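Local coordinates for phosphate-binding protein (Xanthomonas axonopodis pv. citri, PDB 5UB7) that probably serves as a periplasmic substrate-binding protein of a phosphonate-type ABC transporter, and here holds the triphosphate of ATP in its cleft, at residues 90-95 and 206-211; 65-70 and 122-127; 84-89 and 250-255. All coordinates share one frame; numbering follows the deposited sequence.

Contact 1 of 3, residues 90-95 and 206-211; sequences LRDFHT and TAPVPR. With ATP (adenosine-5'-triphosphate), chain C.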
loop_
_atom_site.group_PDB
_atom_site.type_symbol
_atom_site.label_atom_id
_atom_site.label_comp_id
_atom_site.label_asym_id
_atom_site.label_seq_id
_atom_site.Cartn_x
_atom_site.Cartn_y
_atom_site.Cartn_z
ATOM N N LEU A 90 -11.505 8.102 -3.279
ATOM C CA LEU A 90 -11.722 6.676 -3.528
ATOM C C LEU A 90 -11.594 5.805 -2.284
ATOM O O LEU A 90 -10.591 5.854 -1.576
ATOM C CB LEU A 90 -10.722 6.174 -4.573
ATOM C CG LEU A 90 -10.786 6.945 -5.874
ATOM C CD1 LEU A 90 -9.642 6.497 -6.729
ATOM C CD2 LEU A 90 -12.128 6.721 -6.556
ATOM N N ARG A 91 -12.614 4.998 -2.056
ATOM C CA ARG A 91 -12.620 4.008 -1.011
ATOM C C ARG A 91 -11.819 2.763 -1.383
ATOM O O ARG A 91 -11.297 2.098 -0.491
ATOM C CB ARG A 91 -14.034 3.520 -0.768
ATOM C CG ARG A 91 -14.983 4.523 -0.169
ATOM C CD ARG A 91 -16.250 3.792 0.236
ATOM N NE ARG A 91 -16.952 4.546 1.253
ATOM C CZ ARG A 91 -17.935 4.061 2.008
ATOM N NH1 ARG A 91 -18.358 2.791 1.864
ATOM N NH2 ARG A 91 -18.506 4.859 2.920
ATOM N N ASP A 92 -11.814 2.419 -2.683
ATOM C CA ASP A 92 -11.219 1.182 -3.199
ATOM C C ASP A 92 -10.195 1.480 -4.273
ATOM O O ASP A 92 -10.146 2.571 -4.846
ATOM C CB ASP A 92 -12.301 0.273 -3.808
ATOM C CG ASP A 92 -13.094 -0.500 -2.765
ATOM O OD1 ASP A 92 -13.070 -0.166 -1.575
ATOM O OD2 ASP A 92 -13.752 -1.495 -3.128
ATOM N N PHE A 93 -9.359 0.489 -4.518
ATOM C CA PHE A 93 -8.520 0.498 -5.689
ATOM C C PHE A 93 -8.224 -0.923 -6.112
ATOM O O PHE A 93 -8.676 -1.916 -5.462
ATOM C CB PHE A 93 -7.288 1.427 -5.530
ATOM C CG PHE A 93 -6.136 0.892 -4.690
ATOM C CD1 PHE A 93 -6.295 -0.062 -3.690
ATOM C CD2 PHE A 93 -4.860 1.429 -4.888
ATOM C CE1 PHE A 93 -5.211 -0.502 -2.967
ATOM C CE2 PHE A 93 -3.776 1.007 -4.146
ATOM C CZ PHE A 93 -3.960 0.037 -3.186
ATOM N N HIS A 94 -7.525 -1.043 -7.233
ATOM C CA HIS A 94 -7.211 -2.362 -7.734
ATOM C C HIS A 94 -5.942 -2.342 -8.547
ATOM O O HIS A 94 -5.410 -1.280 -8.832
ATOM C CB HIS A 94 -8.420 -2.968 -8.496
ATOM C CG HIS A 94 -8.698 -2.319 -9.805
ATOM N ND1 HIS A 94 -9.571 -1.261 -9.955
ATOM C CD2 HIS A 94 -8.199 -2.575 -11.036
ATOM C CE1 HIS A 94 -9.585 -0.885 -11.223
ATOM N NE2 HIS A 94 -8.761 -1.670 -11.896
ATOM N N THR A 95 -5.447 -3.538 -8.874
ATOM C CA THR A 95 -4.193 -3.683 -9.615
ATOM C C THR A 95 -4.495 -3.971 -11.074
ATOM O O THR A 95 -5.422 -4.701 -11.382
ATOM C CB THR A 95 -3.310 -4.787 -8.983
ATOM O OG1 THR A 95 -2.683 -4.262 -7.808
ATOM C CG2 THR A 95 -2.207 -5.274 -9.916
ATOM N N THR A 206 -7.439 -6.890 -11.355
ATOM C CA THR A 206 -7.824 -7.640 -10.162
ATOM C C THR A 206 -9.116 -7.058 -9.641
ATOM O O THR A 206 -9.477 -5.924 -9.997
ATOM C CB THR A 206 -6.778 -7.533 -9.019
ATOM O OG1 THR A 206 -6.785 -6.213 -8.449
ATOM C CG2 THR A 206 -5.386 -7.869 -9.517
ATOM N N ALA A 207 -9.763 -7.830 -8.762
ATOM C CA ALA A 207 -10.860 -7.359 -7.900
ATOM C C ALA A 207 -10.385 -6.250 -6.978
ATOM O O ALA A 207 -9.209 -6.226 -6.604
ATOM C CB ALA A 207 -11.396 -8.492 -7.032
ATOM N N PRO A 208 -11.299 -5.354 -6.574
ATOM C CA PRO A 208 -10.813 -4.241 -5.787
ATOM C C PRO A 208 -10.640 -4.592 -4.318
ATOM O O PRO A 208 -11.123 -5.597 -3.844
ATOM C CB PRO A 208 -11.873 -3.152 -6.005
ATOM C CG PRO A 208 -12.947 -3.764 -6.828
ATOM C CD PRO A 208 -12.741 -5.244 -6.804
ATOM N N VAL A 209 -9.882 -3.780 -3.618
ATOM C CA VAL A 209 -9.766 -3.926 -2.166
ATOM C C VAL A 209 -9.914 -2.529 -1.623
ATOM O O VAL A 209 -9.735 -1.553 -2.373
ATOM C CB VAL A 209 -8.442 -4.588 -1.744
ATOM C CG1 VAL A 209 -8.387 -6.044 -2.238
ATOM C CG2 VAL A 209 -7.249 -3.804 -2.258
ATOM N N PRO A 210 -10.224 -2.411 -0.334
ATOM C CA PRO A 210 -10.229 -1.076 0.228
ATOM C C PRO A 210 -8.869 -0.414 0.061
ATOM O O PRO A 210 -7.833 -1.087 0.115
ATOM C CB PRO A 210 -10.552 -1.304 1.689
ATOM C CG PRO A 210 -11.140 -2.672 1.780
ATOM C CD PRO A 210 -10.502 -3.446 0.671
ATOM N N ARG A 211 -8.917 0.899 -0.134
ATOM C CA ARG A 211 -7.801 1.742 -0.574
ATOM C C ARG A 211 -6.691 1.886 0.480
ATOM O O ARG A 211 -5.525 1.934 0.120
ATOM C CB ARG A 211 -8.390 3.117 -0.979
ATOM C CG ARG A 211 -7.440 4.228 -1.396
ATOM C CD ARG A 211 -7.020 4.120 -2.838
ATOM N NE ARG A 211 -5.925 5.021 -3.163
ATOM C CZ ARG A 211 -4.657 4.858 -2.782
ATOM N NH1 ARG A 211 -4.274 3.818 -2.019
ATOM N NH2 ARG A 211 -3.751 5.773 -3.139
HETATM P PG ATP C . 0.793 0.635 -2.562
HETATM O O1G ATP C . 0.984 0.154 -1.140
HETATM O O2G ATP C . -0.382 -0.027 -3.244
HETATM O O3G ATP C . 2.087 0.606 -3.391
HETATM P PB ATP C . 1.160 3.416 -1.788
HETATM O O1B ATP C . 1.800 3.084 -0.437
HETATM O O2B ATP C . 2.016 4.108 -2.820
HETATM O O3B ATP C . 0.356 2.214 -2.530
HETATM P PA ATP C . -0.219 5.931 -1.694
HETATM O O1A ATP C . -1.576 6.271 -1.131
HETATM O O2A ATP C . 1.056 6.537 -1.126
HETATM O O3A ATP C . -0.144 4.333 -1.480
HETATM O "O5'" ATP C . -0.363 6.130 -3.312
#

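Contact 2 of 3, residues 65-70 and 122-127; sequences ETTGAA and SSTSGY. With ATP (adenosine-5'-triphosphate), chain C.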
loop_
_atom_site.group_PDB
_atom_site.type_symbol
_atom_site.label_atom_id
_atom_site.label_comp_id
_atom_site.label_asym_id
_atom_site.label_seq_id
_atom_site.Cartn_x
_atom_site.Cartn_y
_atom_site.Cartn_z
ATOM N N GLU A 65 -1.755 3.118 6.060
ATOM C CA GLU A 65 -1.219 2.132 5.102
ATOM C C GLU A 65 -2.266 1.710 4.105
ATOM O O GLU A 65 -3.449 1.686 4.413
ATOM C CB GLU A 65 -0.765 0.844 5.830
ATOM C CG GLU A 65 0.481 0.975 6.672
ATOM C CD GLU A 65 1.703 1.285 5.849
ATOM O OE1 GLU A 65 1.702 0.951 4.659
ATOM O OE2 GLU A 65 2.668 1.847 6.404
ATOM N N THR A 66 -1.814 1.295 2.931
ATOM C CA THR A 66 -2.670 0.554 2.042
ATOM C C THR A 66 -2.956 -0.752 2.743
ATOM O O THR A 66 -2.228 -1.169 3.664
ATOM C CB THR A 66 -2.035 0.342 0.696
ATOM O OG1 THR A 66 -0.744 -0.223 0.877
ATOM C CG2 THR A 66 -1.897 1.677 -0.010
ATOM N N THR A 67 -4.043 -1.370 2.321
ATOM C CA THR A 67 -4.664 -2.421 3.081
ATOM C C THR A 67 -3.862 -3.710 3.093
ATOM O O THR A 67 -3.759 -4.304 4.151
ATOM C CB THR A 67 -6.128 -2.631 2.658
ATOM O OG1 THR A 67 -6.238 -2.782 1.227
ATOM C CG2 THR A 67 -6.923 -1.406 3.098
ATOM N N GLY A 68 -3.239 -4.089 1.976
ATOM C CA GLY A 68 -2.278 -5.210 1.946
ATOM C C GLY A 68 -1.113 -5.076 2.941
ATOM O O GLY A 68 -0.817 -6.004 3.712
ATOM N N ALA A 69 -0.475 -3.909 2.939
ATOM C CA ALA A 69 0.597 -3.627 3.874
ATOM C C ALA A 69 0.066 -3.657 5.281
ATOM O O ALA A 69 0.718 -4.175 6.193
ATOM C CB ALA A 69 1.217 -2.290 3.603
ATOM N N ALA A 70 -1.125 -3.102 5.478
ATOM C CA ALA A 70 -1.696 -3.078 6.835
ATOM C C ALA A 70 -1.911 -4.524 7.374
ATOM O O ALA A 70 -1.588 -4.825 8.535
ATOM C CB ALA A 70 -2.966 -2.235 6.847
ATOM N N SER A 122 6.314 -4.749 0.481
ATOM C CA SER A 122 5.268 -4.108 1.251
ATOM C C SER A 122 4.168 -3.438 0.393
ATOM O O SER A 122 3.214 -2.919 0.961
ATOM C CB SER A 122 5.903 -3.073 2.173
ATOM O OG SER A 122 6.965 -3.642 2.939
ATOM N N SER A 123 4.295 -3.442 -0.942
ATOM C CA SER A 123 3.324 -2.744 -1.822
ATOM C C SER A 123 2.072 -3.590 -2.009
ATOM O O SER A 123 2.129 -4.773 -2.424
ATOM C CB SER A 123 3.941 -2.457 -3.181
ATOM O OG SER A 123 3.047 -1.818 -4.058
ATOM N N THR A 124 0.935 -2.984 -1.684
ATOM C CA THR A 124 -0.360 -3.614 -1.860
ATOM C C THR A 124 -0.656 -3.772 -3.372
ATOM O O THR A 124 -0.897 -4.876 -3.843
ATOM C CB THR A 124 -1.463 -2.798 -1.143
ATOM O OG1 THR A 124 -1.277 -2.842 0.286
ATOM C CG2 THR A 124 -2.813 -3.315 -1.488
ATOM N N SER A 125 -0.617 -2.683 -4.121
ATOM C CA SER A 125 -0.971 -2.716 -5.545
ATOM C C SER A 125 0.140 -3.176 -6.479
ATOM O O SER A 125 -0.119 -3.599 -7.624
ATOM C CB SER A 125 -1.470 -1.350 -6.014
ATOM O OG SER A 125 -0.443 -0.373 -6.011
ATOM N N GLY A 126 1.372 -3.081 -6.014
ATOM C CA GLY A 126 2.537 -3.410 -6.852
ATOM C C GLY A 126 3.274 -4.680 -6.493
ATOM O O GLY A 126 4.308 -4.961 -7.081
ATOM N N TYR A 127 2.770 -5.432 -5.512
ATOM C CA TYR A 127 3.339 -6.745 -5.194
ATOM C C TYR A 127 2.292 -7.734 -4.667
ATOM O O TYR A 127 2.048 -8.771 -5.255
ATOM C CB TYR A 127 4.497 -6.568 -4.218
ATOM C CG TYR A 127 5.074 -7.845 -3.675
ATOM C CD1 TYR A 127 5.976 -8.565 -4.397
ATOM C CD2 TYR A 127 4.707 -8.320 -2.423
ATOM C CE1 TYR A 127 6.507 -9.731 -3.912
ATOM C CE2 TYR A 127 5.224 -9.489 -1.915
ATOM C CZ TYR A 127 6.125 -10.179 -2.676
ATOM O OH TYR A 127 6.653 -11.324 -2.212
HETATM P PG ATP C . 0.793 0.635 -2.562
HETATM O O1G ATP C . 0.984 0.154 -1.140
HETATM O O2G ATP C . -0.382 -0.027 -3.244
HETATM O O3G ATP C . 2.087 0.606 -3.391
HETATM P PB ATP C . 1.160 3.416 -1.788
HETATM O O1B ATP C . 1.800 3.084 -0.437
HETATM O O2B ATP C . 2.016 4.108 -2.820
HETATM O O3B ATP C . 0.356 2.214 -2.530
HETATM P PA ATP C . -0.219 5.931 -1.694
HETATM O O1A ATP C . -1.576 6.271 -1.131
HETATM O O2A ATP C . 1.056 6.537 -1.126
HETATM O O3A ATP C . -0.144 4.333 -1.480
HETATM O "O5'" ATP C . -0.363 6.130 -3.312
#

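Contact 3 of 3, residues 84-89 and 250-255; sequences MTERGG and DTTGFR. With ATP (adenosine-5'-triphosphate), chain C.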
loop_
_atom_site.group_PDB
_atom_site.type_symbol
_atom_site.label_atom_id
_atom_site.label_comp_id
_atom_site.label_asym_id
_atom_site.label_seq_id
_atom_site.Cartn_x
_atom_site.Cartn_y
_atom_site.Cartn_z
ATOM N N MET A 84 -11.213 2.903 8.404
ATOM C CA MET A 84 -10.968 2.793 6.957
ATOM C C MET A 84 -10.734 4.183 6.432
ATOM O O MET A 84 -11.351 5.136 6.907
ATOM C CB MET A 84 -12.144 2.159 6.195
ATOM C CG MET A 84 -12.555 0.807 6.732
ATOM S SD MET A 84 -11.197 -0.364 6.884
ATOM C CE MET A 84 -10.835 -0.671 5.145
ATOM N N THR A 85 -9.833 4.272 5.466
ATOM C CA THR A 85 -9.338 5.525 4.943
ATOM C C THR A 85 -9.635 5.556 3.445
ATOM O O THR A 85 -9.553 4.528 2.734
ATOM C CB THR A 85 -7.827 5.651 5.180
ATOM O OG1 THR A 85 -7.555 5.374 6.550
ATOM C CG2 THR A 85 -7.291 7.030 4.806
ATOM N N GLU A 86 -9.950 6.771 2.990
ATOM C CA GLU A 86 -10.368 7.080 1.633
ATOM C C GLU A 86 -9.387 8.115 1.064
ATOM O O GLU A 86 -9.093 9.097 1.702
ATOM C CB GLU A 86 -11.809 7.602 1.725
ATOM C CG GLU A 86 -12.458 8.047 0.438
ATOM C CD GLU A 86 -13.806 8.691 0.695
ATOM O OE1 GLU A 86 -14.661 7.980 1.303
ATOM O OE2 GLU A 86 -13.967 9.892 0.303
ATOM N N ARG A 87 -8.870 7.888 -0.138
ATOM C CA ARG A 87 -7.820 8.740 -0.722
ATOM C C ARG A 87 -8.167 9.162 -2.155
ATOM O O ARG A 87 -8.626 8.339 -2.955
ATOM C CB ARG A 87 -6.489 7.992 -0.726
ATOM C CG ARG A 87 -5.848 7.904 0.649
ATOM C CD ARG A 87 -4.585 7.079 0.586
ATOM N NE ARG A 87 -4.019 6.892 1.912
ATOM C CZ ARG A 87 -2.899 6.223 2.178
ATOM N NH1 ARG A 87 -2.180 5.663 1.213
ATOM N NH2 ARG A 87 -2.497 6.118 3.430
ATOM N N GLY A 88 -7.926 10.423 -2.491
ATOM C CA GLY A 88 -8.362 10.966 -3.783
ATOM C C GLY A 88 -9.832 10.729 -4.107
ATOM O O GLY A 88 -10.173 10.413 -5.228
ATOM N N GLY A 89 -10.705 10.844 -3.119
ATOM C CA GLY A 89 -12.119 10.497 -3.290
ATOM C C GLY A 89 -12.458 9.013 -3.452
ATOM O O GLY A 89 -13.598 8.690 -3.683
ATOM N N ASP A 250 -3.395 12.770 0.127
ATOM C CA ASP A 250 -4.689 13.225 -0.371
ATOM C C ASP A 250 -5.850 12.435 0.222
ATOM O O ASP A 250 -6.656 11.845 -0.478
ATOM C CB ASP A 250 -4.692 13.202 -1.898
ATOM C CG ASP A 250 -5.861 13.985 -2.521
ATOM O OD1 ASP A 250 -6.370 14.959 -1.937
ATOM O OD2 ASP A 250 -6.285 13.606 -3.628
ATOM N N THR A 251 -5.911 12.419 1.540
ATOM C CA THR A 251 -6.961 11.702 2.244
ATOM C C THR A 251 -8.190 12.578 2.278
ATOM O O THR A 251 -8.114 13.736 2.706
ATOM C CB THR A 251 -6.555 11.349 3.676
ATOM O OG1 THR A 251 -5.533 10.356 3.638
ATOM C CG2 THR A 251 -7.729 10.781 4.447
ATOM N N THR A 252 -9.307 12.006 1.832
ATOM C CA THR A 252 -10.572 12.713 1.679
ATOM C C THR A 252 -11.655 12.165 2.595
ATOM O O THR A 252 -12.752 12.688 2.620
ATOM C CB THR A 252 -11.069 12.644 0.217
ATOM O OG1 THR A 252 -11.219 11.266 -0.195
ATOM C CG2 THR A 252 -10.088 13.346 -0.683
ATOM N N GLY A 253 -11.356 11.136 3.361
ATOM C CA GLY A 253 -12.310 10.640 4.328
ATOM C C GLY A 253 -11.759 9.512 5.170
ATOM O O GLY A 253 -10.848 8.813 4.758
ATOM N N PHE A 254 -12.295 9.399 6.380
ATOM C CA PHE A 254 -12.101 8.265 7.264
ATOM C C PHE A 254 -13.475 7.746 7.649
ATOM O O PHE A 254 -14.420 8.512 7.784
ATOM C CB PHE A 254 -11.425 8.698 8.568
ATOM C CG PHE A 254 -10.036 9.213 8.392
ATOM C CD1 PHE A 254 -9.019 8.363 8.010
ATOM C CD2 PHE A 254 -9.735 10.539 8.638
ATOM C CE1 PHE A 254 -7.739 8.829 7.864
ATOM C CE2 PHE A 254 -8.443 11.004 8.503
ATOM C CZ PHE A 254 -7.447 10.149 8.117
ATOM N N ARG A 255 -13.608 6.464 7.904
ATOM C CA ARG A 255 -14.888 6.015 8.377
ATOM C C ARG A 255 -14.712 4.819 9.270
ATOM O O ARG A 255 -13.701 4.128 9.180
ATOM C CB ARG A 255 -15.844 5.759 7.200
ATOM C CG ARG A 255 -15.396 4.683 6.256
ATOM C CD ARG A 255 -16.257 4.559 4.997
ATOM N NE ARG A 255 -15.892 3.253 4.444
ATOM C CZ ARG A 255 -14.798 2.988 3.723
ATOM N NH1 ARG A 255 -13.960 3.946 3.331
ATOM N NH2 ARG A 255 -14.567 1.740 3.343
HETATM P PG ATP C . 0.793 0.635 -2.562
HETATM O O1G ATP C . 0.984 0.154 -1.140
HETATM O O2G ATP C . -0.382 -0.027 -3.244
HETATM O O3G ATP C . 2.087 0.606 -3.391
HETATM P PB ATP C . 1.160 3.416 -1.788
HETATM O O1B ATP C . 1.800 3.084 -0.437
HETATM O O2B ATP C . 2.016 4.108 -2.820
HETATM O O3B ATP C . 0.356 2.214 -2.530
HETATM P PA ATP C . -0.219 5.931 -1.694
HETATM O O1A ATP C . -1.576 6.271 -1.131
HETATM O O2A ATP C . 1.056 6.537 -1.126
HETATM O O3A ATP C . -0.144 4.333 -1.480
HETATM O "O5'" ATP C . -0.363 6.130 -3.312
HETATM O O HOH W 1 -4.099 8.103 4.252
#

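Contact 1 of 3, residues 90-95 and 206-211
This contact is an antiparallel strand pair, 92-100 with 209-217, that probably forms part of the hinge between the two lobes of the periplasmic-binding-protein fold. Here F93 and R211 meet beside the bound triphosphate. F93 and V209 form a hydrogen-bonded pair: F93 N gives to V209 O at 3.0 Å, and V209 N returns the bond to F93 O. D92 and P210 form the next, non-hydrogen-bonded pair. Beyond it R211 N reaches R91 O at 2.7 Å.

The guanidinium of R211 lies flat over one face of the F93 ring. The planes are 14° apart and the centres 4.6 Å apart. The stack is off-centre, with R211 NH1 toward the rim of the ring and 3.6 Å from F93 CE2. It is also a cation-pi contact. R211 turns at chi2 (83°), which bends the chain so that CD packs against CB and CG of F93. R211 NH2 then gives a hydrogen bond to ATP O1A at 3.0 Å. The F93 ring backs the arginine, whose NH2 end bonds the alpha-phosphate. ATP O2G sits at the ring's edge, near its plane. On the same side of the sheet, V209 CG2 touches F93 CE1.

The bond from CA to CB of D92 leads away from strand 209-217, yet CB still touches V209 O. D92 OD2 forms a salt bridge with R264 of helix 259-278. H94 packs its CB against the backbone O of T206, while its NE2 bonds to R205. At the far end T206 OG1 takes the place of a backbone carbonyl. T206 OG1 accepts from T95 N at 3.0 Å, with an angle of 167° at the hydrogen, and gives its own proton to A207 O.

Contact 2 of 3, residues 65-70 and 122-127
T124 OG1 is gripped from several sides where two helices start beside the gamma-phosphate, which binds at the N-terminus of helix 124-136. T124 OG1 gives its proton to T66 OG1 at 2.7 Å and accepts from A69 N at 3.0 Å. G68 N is also close, 2.9 Å from T124 OG1. T66 OG1 in turn gives to ATP O1G at 2.7 Å. The hydroxyls therefore form a relay in which T124 positions T66 and T66 holds the phosphate. The T66 and T124 side chains lie alongside each other and run opposite ways.

T124 N gives to O1G and S125 N to O2G of the gamma-phosphate. The partial positive charge of the helix 124-136 start would probably help to hold the anion. S123 is the N-cap of this helix. Its OG lies anti to the backbone N (chi1 179°), where it accepts from G126 N as a capping bond. S123 OG also gives to ATP O3G at 2.7 Å. S125 OG gives to ATP O2G at 2.8 Å, beside the bond from its own N. Each terminal oxygen of the gamma-phosphate thus has at least one serine or threonine partner.

Having no side chain, G68 lets T124 come up against the first turn of helix 67-75, with T124 CG2 beside G68 N. Next to it, the methyl carbon A69 CB rests 3.4 Å from S122 O.

Contact 3 of 3, residues 84-89 and 250-255
Strands 79-87 and 251-255 run antiparallel, 157° between their directions, and pair through a classic beta bulge. T252 and G253 both face E86. E86 O accepts from T252 N at 2.9 Å and only weakly from G253 N, while E86 N gives to G253 O. On one side of the bulge M84 and R255 bond in both directions. On the other, G88 N closes the ladder on D250 O at 2.8 Å.

The side chains lie on two faces. E86, M84 and R255 share one. R255 stretches out beyond CG and lays its guanidinium over M84 CB, which is 3.7 Å from R255 CZ and toward the rim of the group. E86 OE1 is 4.6 Å from R255 NH1 and well out of the guanidinium plane, so only the opposite charges act. With chi1 at 58°, the hydroxyl of T252 is tucked against its own backbone. There T252 OG1 gives to E86 OE2 at 3.1 Å, on the anti side of the carboxylate, and accepts from G89 N. This ties the turn at G88 and G89 to the bulge.

T85, R87, T251 and F254 share the other face. T85 lies alongside F254: OG1 is in the ring plane at the edge, and T85 CG2 is 3.6 Å from F254 CE1. T85 OG1 itself bonds to E214. T251 CG2 sits over a face of the F254 ring. A water accepts from R87 NE and donates to T251 OG1, which also bonds to F248 O.

R87 runs extended to ATP, and its NH2 bonds to S64. R87 NH1 lies 2.5 Å from ATP O1A, a bond so short that its exact length is doubtful. Held by water and serine, the guanidinium presents its edge to the alpha-phosphate and would help to balance its negative charge.

Overall arrangement
All three contacts reach the same triphosphate. Contact 2 holds the gamma-phosphate, while R211 of contact 1 and R87 of contact 3 both meet O1A of the alpha-phosphate. Contacts 1 and 2 have centres about 11 Å apart and are joined by probable hydrogen bonds, T67 OG1 to P210 O at 2.6 Å and T95 OG1 to S125 O at 2.7 Å. Contacts 1 and 3, with centres about 13 Å apart, share a sheet in which strands 79-87 and 209-217 are neighbours. P210 CB packs on M84 CE at 3.5 Å. Contacts 2 and 3, about 16 Å between centres, barely touch. K164 and R9 add further bonds to ATP.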